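Hydrogenase 3 maturation protease (Escherichia coli, PDB 2E85) removes a short C-terminal peptide from the precursor of HycE, the large subunit of hydrogenase 3, as a step in maturation of that enzyme. Local coordinates at residues Tyr125-Thr128 / Gln129-Asp133; Arg77-Pro81 / Asp82-Glu86. The protein carries 1 engineered substitution. All blocks are in the same frame, centred on the assembly; numbering follows the deposited sequence.

Contact 1: residues Tyr125-Thr128 / Gln129-Asp133; sequences YPMT and QPIKD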
loop_
_atom_site.group_PDB
_atom_site.type_symbol
_atom_site.label_atom_id
_atom_site.label_comp_id
_atom_site.label_asym_id
_atom_site.label_seq_id
_atom_site.Cartn_x
_atom_site.Cartn_y
_atom_site.Cartn_z
ATOM N N TYR B 125 -25.180 -6.083 -9.265
ATOM C CA TYR B 125 -26.316 -5.590 -8.480
ATOM C C TYR B 125 -26.596 -4.118 -8.842
ATOM O O TYR B 125 -25.662 -3.365 -9.204
ATOM C CB TYR B 125 -25.994 -5.646 -6.987
ATOM C CG TYR B 125 -25.952 -7.019 -6.341
ATOM C CD1 TYR B 125 -26.066 -8.210 -7.098
ATOM C CD2 TYR B 125 -25.806 -7.131 -4.963
ATOM C CE1 TYR B 125 -26.001 -9.451 -6.480
ATOM C CE2 TYR B 125 -25.733 -8.361 -4.341
ATOM C CZ TYR B 125 -25.858 -9.523 -5.104
ATOM O OH TYR B 125 -25.771 -10.749 -4.467
ATOM N N PRO B 126 -27.862 -3.678 -8.703
ATOM C CA PRO B 126 -28.181 -2.269 -8.860
ATOM C C PRO B 126 -27.710 -1.521 -7.610
ATOM O O PRO B 126 -27.385 -2.163 -6.602
ATOM C CB PRO B 126 -29.708 -2.273 -8.927
ATOM C CG PRO B 126 -30.100 -3.452 -8.059
ATOM C CD PRO B 126 -29.068 -4.481 -8.393
ATOM N N MET B 127 -27.626 -0.201 -7.693
ATOM C CA MET B 127 -27.417 0.638 -6.504
ATOM C C MET B 127 -28.764 0.885 -5.821
ATOM O O MET B 127 -29.788 1.083 -6.495
ATOM C CB MET B 127 -26.773 1.968 -6.924
ATOM C CG MET B 127 -26.555 2.986 -5.818
ATOM S SD MET B 127 -25.617 4.428 -6.395
ATOM C CE MET B 127 -24.405 3.564 -7.402
ATOM N N THR B 128 -28.784 0.902 -4.493
ATOM C CA THR B 128 -30.044 1.157 -3.796
ATOM C C THR B 128 -30.272 2.649 -3.541
ATOM O O THR B 128 -29.340 3.454 -3.552
ATOM C CB THR B 128 -30.166 0.341 -2.498
ATOM O OG1 THR B 128 -29.191 0.787 -1.547
ATOM C CG2 THR B 128 -29.999 -1.175 -2.765
ATOM N N GLN B 129 -31.529 3.033 -3.373
ATOM C CA GLN B 129 -31.869 4.452 -3.272
ATOM C C GLN B 129 -31.126 5.221 -2.165
ATOM O O GLN B 129 -30.709 6.362 -2.412
ATOM C CB GLN B 129 -33.379 4.630 -3.134
ATOM C CG GLN B 129 -33.878 6.046 -3.342
ATOM C CD GLN B 129 -33.584 6.566 -4.725
ATOM O OE1 GLN B 129 -33.960 5.960 -5.739
ATOM N NE2 GLN B 129 -32.927 7.706 -4.780
ATOM N N PRO B 130 -31.033 4.666 -0.944
ATOM C CA PRO B 130 -30.307 5.389 0.118
ATOM C C PRO B 130 -28.866 5.725 -0.231
ATOM O O PRO B 130 -28.353 6.776 0.188
ATOM C CB PRO B 130 -30.389 4.422 1.291
ATOM C CG PRO B 130 -31.704 3.804 1.112
ATOM C CD PRO B 130 -31.671 3.467 -0.368
ATOM N N ILE B 131 -28.236 4.883 -1.047
ATOM C CA ILE B 131 -26.860 5.148 -1.441
ATOM C C ILE B 131 -26.829 6.233 -2.529
ATOM O O ILE B 131 -25.975 7.101 -2.516
ATOM C CB ILE B 131 -26.174 3.801 -1.855
ATOM C CG1 ILE B 131 -25.776 3.040 -0.581
ATOM C CG2 ILE B 131 -24.948 4.053 -2.730
ATOM C CD1 ILE B 131 -26.937 2.391 0.168
ATOM N N LYS B 132 -27.795 6.212 -3.425
ATOM C CA LYS B 132 -27.900 7.243 -4.465
ATOM C C LYS B 132 -28.083 8.591 -3.827
ATOM O O LYS B 132 -27.419 9.557 -4.221
ATOM C CB LYS B 132 -29.055 6.956 -5.426
ATOM C CG LYS B 132 -28.809 5.733 -6.318
ATOM C CD LYS B 132 -30.030 5.532 -7.210
ATOM C CE LYS B 132 -30.012 4.215 -7.914
ATOM N NZ LYS B 132 -31.068 4.236 -8.968
ATOM N N ASP B 133 -28.997 8.651 -2.851
ATOM C CA ASP B 133 -29.239 9.850 -2.025
ATOM C C ASP B 133 -27.972 10.324 -1.272
ATOM O O ASP B 133 -27.705 11.533 -1.183
ATOM C CB ASP B 133 -30.360 9.585 -1.004
ATOM C CG ASP B 133 -31.727 9.362 -1.647
ATOM O OD1 ASP B 133 -31.927 9.675 -2.840
ATOM O OD2 ASP B 133 -32.618 8.871 -0.929
#

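Contact 2: residues Arg77-Pro81 / Asp82-Glu86; sequences RIIDP and DDIAE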
loop_
_atom_site.group_PDB
_atom_site.type_symbol
_atom_site.label_atom_id
_atom_site.label_comp_id
_atom_site.label_asym_id
_atom_site.label_seq_id
_atom_site.Cartn_x
_atom_site.Cartn_y
_atom_site.Cartn_z
ATOM N N ARG B 77 -20.252 8.914 7.115
ATOM C CA ARG B 77 -19.423 9.307 8.270
ATOM C C ARG B 77 -18.003 9.564 7.849
ATOM O O ARG B 77 -17.533 8.987 6.883
ATOM C CB ARG B 77 -19.376 8.234 9.359
ATOM C CG ARG B 77 -20.715 7.792 9.950
ATOM C CD ARG B 77 -21.251 8.809 10.941
ATOM N NE ARG B 77 -22.440 8.295 11.625
ATOM C CZ ARG B 77 -23.682 8.288 11.124
ATOM N NH1 ARG B 77 -23.954 8.732 9.902
ATOM N NH2 ARG B 77 -24.675 7.811 11.870
ATOM N N ILE B 78 -17.327 10.462 8.575
ATOM C CA ILE B 78 -15.903 10.608 8.453
ATOM C C ILE B 78 -15.242 9.628 9.407
ATOM O O ILE B 78 -15.604 9.572 10.596
ATOM C CB ILE B 78 -15.444 12.006 8.869
ATOM C CG1 ILE B 78 -16.224 13.119 8.114
ATOM C CG2 ILE B 78 -13.913 12.095 8.801
ATOM C CD1 ILE B 78 -17.456 13.459 8.807
ATOM N N ILE B 79 -14.285 8.869 8.886
ATOM C CA ILE B 79 -13.566 7.887 9.699
ATOM C C ILE B 79 -12.185 8.402 10.063
ATOM O O ILE B 79 -11.341 8.700 9.192
ATOM C CB ILE B 79 -13.424 6.527 9.049
ATOM C CG1 ILE B 79 -14.751 6.074 8.451
ATOM C CG2 ILE B 79 -12.863 5.517 10.086
ATOM C CD1 ILE B 79 -16.036 6.406 9.153
ATOM N N ASP B 80 -11.966 8.559 11.360
ATOM C CA ASP B 80 -10.686 9.031 11.870
ATOM C C ASP B 80 -9.565 8.053 11.492
ATOM O O ASP B 80 -9.748 6.828 11.585
ATOM C CB ASP B 80 -10.797 9.169 13.390
ATOM C CG ASP B 80 -9.559 9.772 14.027
ATOM O OD1 ASP B 80 -8.512 9.098 14.104
ATOM O OD2 ASP B 80 -9.650 10.934 14.492
ATOM N N PRO B 81 -8.399 8.574 11.057
ATOM C CA PRO B 81 -7.331 7.671 10.628
ATOM C C PRO B 81 -6.888 6.652 11.683
ATOM O O PRO B 81 -6.458 5.539 11.331
ATOM C CB PRO B 81 -6.205 8.636 10.247
ATOM C CG PRO B 81 -6.903 9.849 9.842
ATOM C CD PRO B 81 -7.978 9.974 10.896
ATOM N N ASP B 82 -7.013 7.006 12.963
ATOM C CA ASP B 82 -6.747 6.070 14.055
ATOM C C ASP B 82 -7.724 4.895 14.052
ATOM O O ASP B 82 -7.344 3.765 14.386
ATOM C CB ASP B 82 -6.791 6.813 15.410
ATOM C CG ASP B 82 -7.070 5.888 16.600
ATOM O OD1 ASP B 82 -8.256 5.566 16.886
ATOM O OD2 ASP B 82 -6.094 5.510 17.286
ATOM N N ASP B 83 -8.981 5.176 13.701
ATOM C CA ASP B 83 -10.049 4.183 13.664
ATOM C C ASP B 83 -9.902 3.333 12.412
ATOM O O ASP B 83 -10.113 2.122 12.455
ATOM C CB ASP B 83 -11.419 4.856 13.724
ATOM C CG ASP B 83 -11.734 5.385 15.118
ATOM O OD1 ASP B 83 -11.308 4.738 16.108
ATOM O OD2 ASP B 83 -12.375 6.445 15.231
ATOM N N ILE B 84 -9.507 3.957 11.307
ATOM C CA ILE B 84 -9.069 3.170 10.137
ATOM C C ILE B 84 -8.054 2.084 10.493
ATOM O O ILE B 84 -8.233 0.940 10.090
ATOM C CB ILE B 84 -8.545 4.066 8.995
ATOM C CG1 ILE B 84 -9.665 5.027 8.573
ATOM C CG2 ILE B 84 -8.075 3.222 7.788
ATOM C CD1 ILE B 84 -10.833 4.491 7.766
ATOM N N ALA B 85 -7.021 2.434 11.271
ATOM C CA ALA B 85 -6.016 1.460 11.708
ATOM C C ALA B 85 -6.580 0.376 12.638
ATOM O O ALA B 85 -6.346 -0.835 12.443
ATOM C CB ALA B 85 -4.822 2.188 12.351
ATOM N N GLU B 86 -7.335 0.818 13.641
ATOM C CA GLU B 86 -7.898 -0.056 14.674
ATOM C C GLU B 86 -8.919 -1.050 14.153
ATOM O O GLU B 86 -9.062 -2.150 14.706
ATOM C CB GLU B 86 -8.516 0.791 15.795
ATOM C CG GLU B 86 -7.503 1.273 16.816
ATOM C CD GLU B 86 -8.103 2.091 17.961
ATOM O OE1 GLU B 86 -9.234 1.781 18.420
ATOM O OE2 GLU B 86 -7.405 3.021 18.430
HETATM O O HOH W 1 -13.809 7.615 13.294
#

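Contact 1: residues Tyr125-Thr128 / Gln129-Asp133
M127 lays its thioether chain across the first turn of helix 129-141, crossing I131 and K132 at a slant. Its CG meets I131 CG2 at 3.6 Å, and its SD lies 3.4 Å from K132 CG. CG stands anti to the backbone N (chi1 177°), which carries the thioether forward over the helix. K132 runs extended back past the loop, its CE 3.4 Å from M127 O. T128 OG1 approaches the end of I131, 3.3 Å from CD1.

The backbone beneath sets these positions. T128 O accepts from K132 N at 3.2 Å and, weakly, from I131 N. Within the helix, Q129 NE2 spans one turn to D133 OD1, 2.9 Å away and above the carboxylate plane. Farther out, T128 N donates to D18 OD1, tying this loop to the one that leads into helix 21-31, while M127 leans on L24 and I131 on A21, both of that helix. The whole is a helix N-terminus with T128 at the N-cap but no side-chain capping bond, and P130 in the first turn, where no backbone N-H is needed; it packs beside the loop of D19, a probable nickel ligand, the M127 and D19 side chains about 8 Å apart.

Contact 2: residues Arg77-Pro81 / Asp82-Glu86
I79 and I84 form the tight side of this turn, their chains crossing at about a right angle. I84 CD1 presses against I79 CG2 at 3.2 Å, closer than two methyl groups usually sit, and also lies near I79 CB. Both isoleucines are buried and both rest on F113 of strand 111-116; L97 of helix 97-108 adds to the cover over I84.

Between this side and the polar one run the backbone bonds: D80 O, against which I84 CG1 also packs, accepts from I84 N at 2.9 Å and weakly from D83 N, while P81 O takes A85 N.

The other side is polar and more open. With CG anti to the backbone N (chi1 -175°), D80 swings its carboxylate forward to the start of the helix, where OD1 offers its anti lone pair to D82 N at 2.8 Å. A water accepts from D80 N and lies 2.7 Å from D83 OD2, linking the two. D80 and D82 turn their carboxylates 75° apart, with OD1 atoms 4.5 Å from each other; the helix N-terminus probably eases this meeting of like charges. An alanine at D80 would remove the carboxylate and is likely to leave D82 N without its capping acceptor, weakening the start of the helix. This is an aspartate N-cap with proline directly after it, carrying the chain from strand 76-78, which runs antiparallel to 111-116, into helix 81-86.

How the contacts relate
Both contacts are helix starts, in which the residue before the first turn lends its carbonyl to N-H groups three and four residues on, yet they differ in how the turn is finished. Contact 1 is a surface contact; contact 2 is partly buried, with I79 and I84 inside. Contact 2 adds a side-chain cap and a bridging water to its apolar flank on the sheet. Contact 1 lacks a side-chain cap, and with I131 its one buried touching residue, a thioether and a lysine chain do much of the packing. They serve different elements: helix 81-86 after strand 76-78, and helix 129-141 beside helix 21-31. Their centres lie 24 Å apart, and they do not touch.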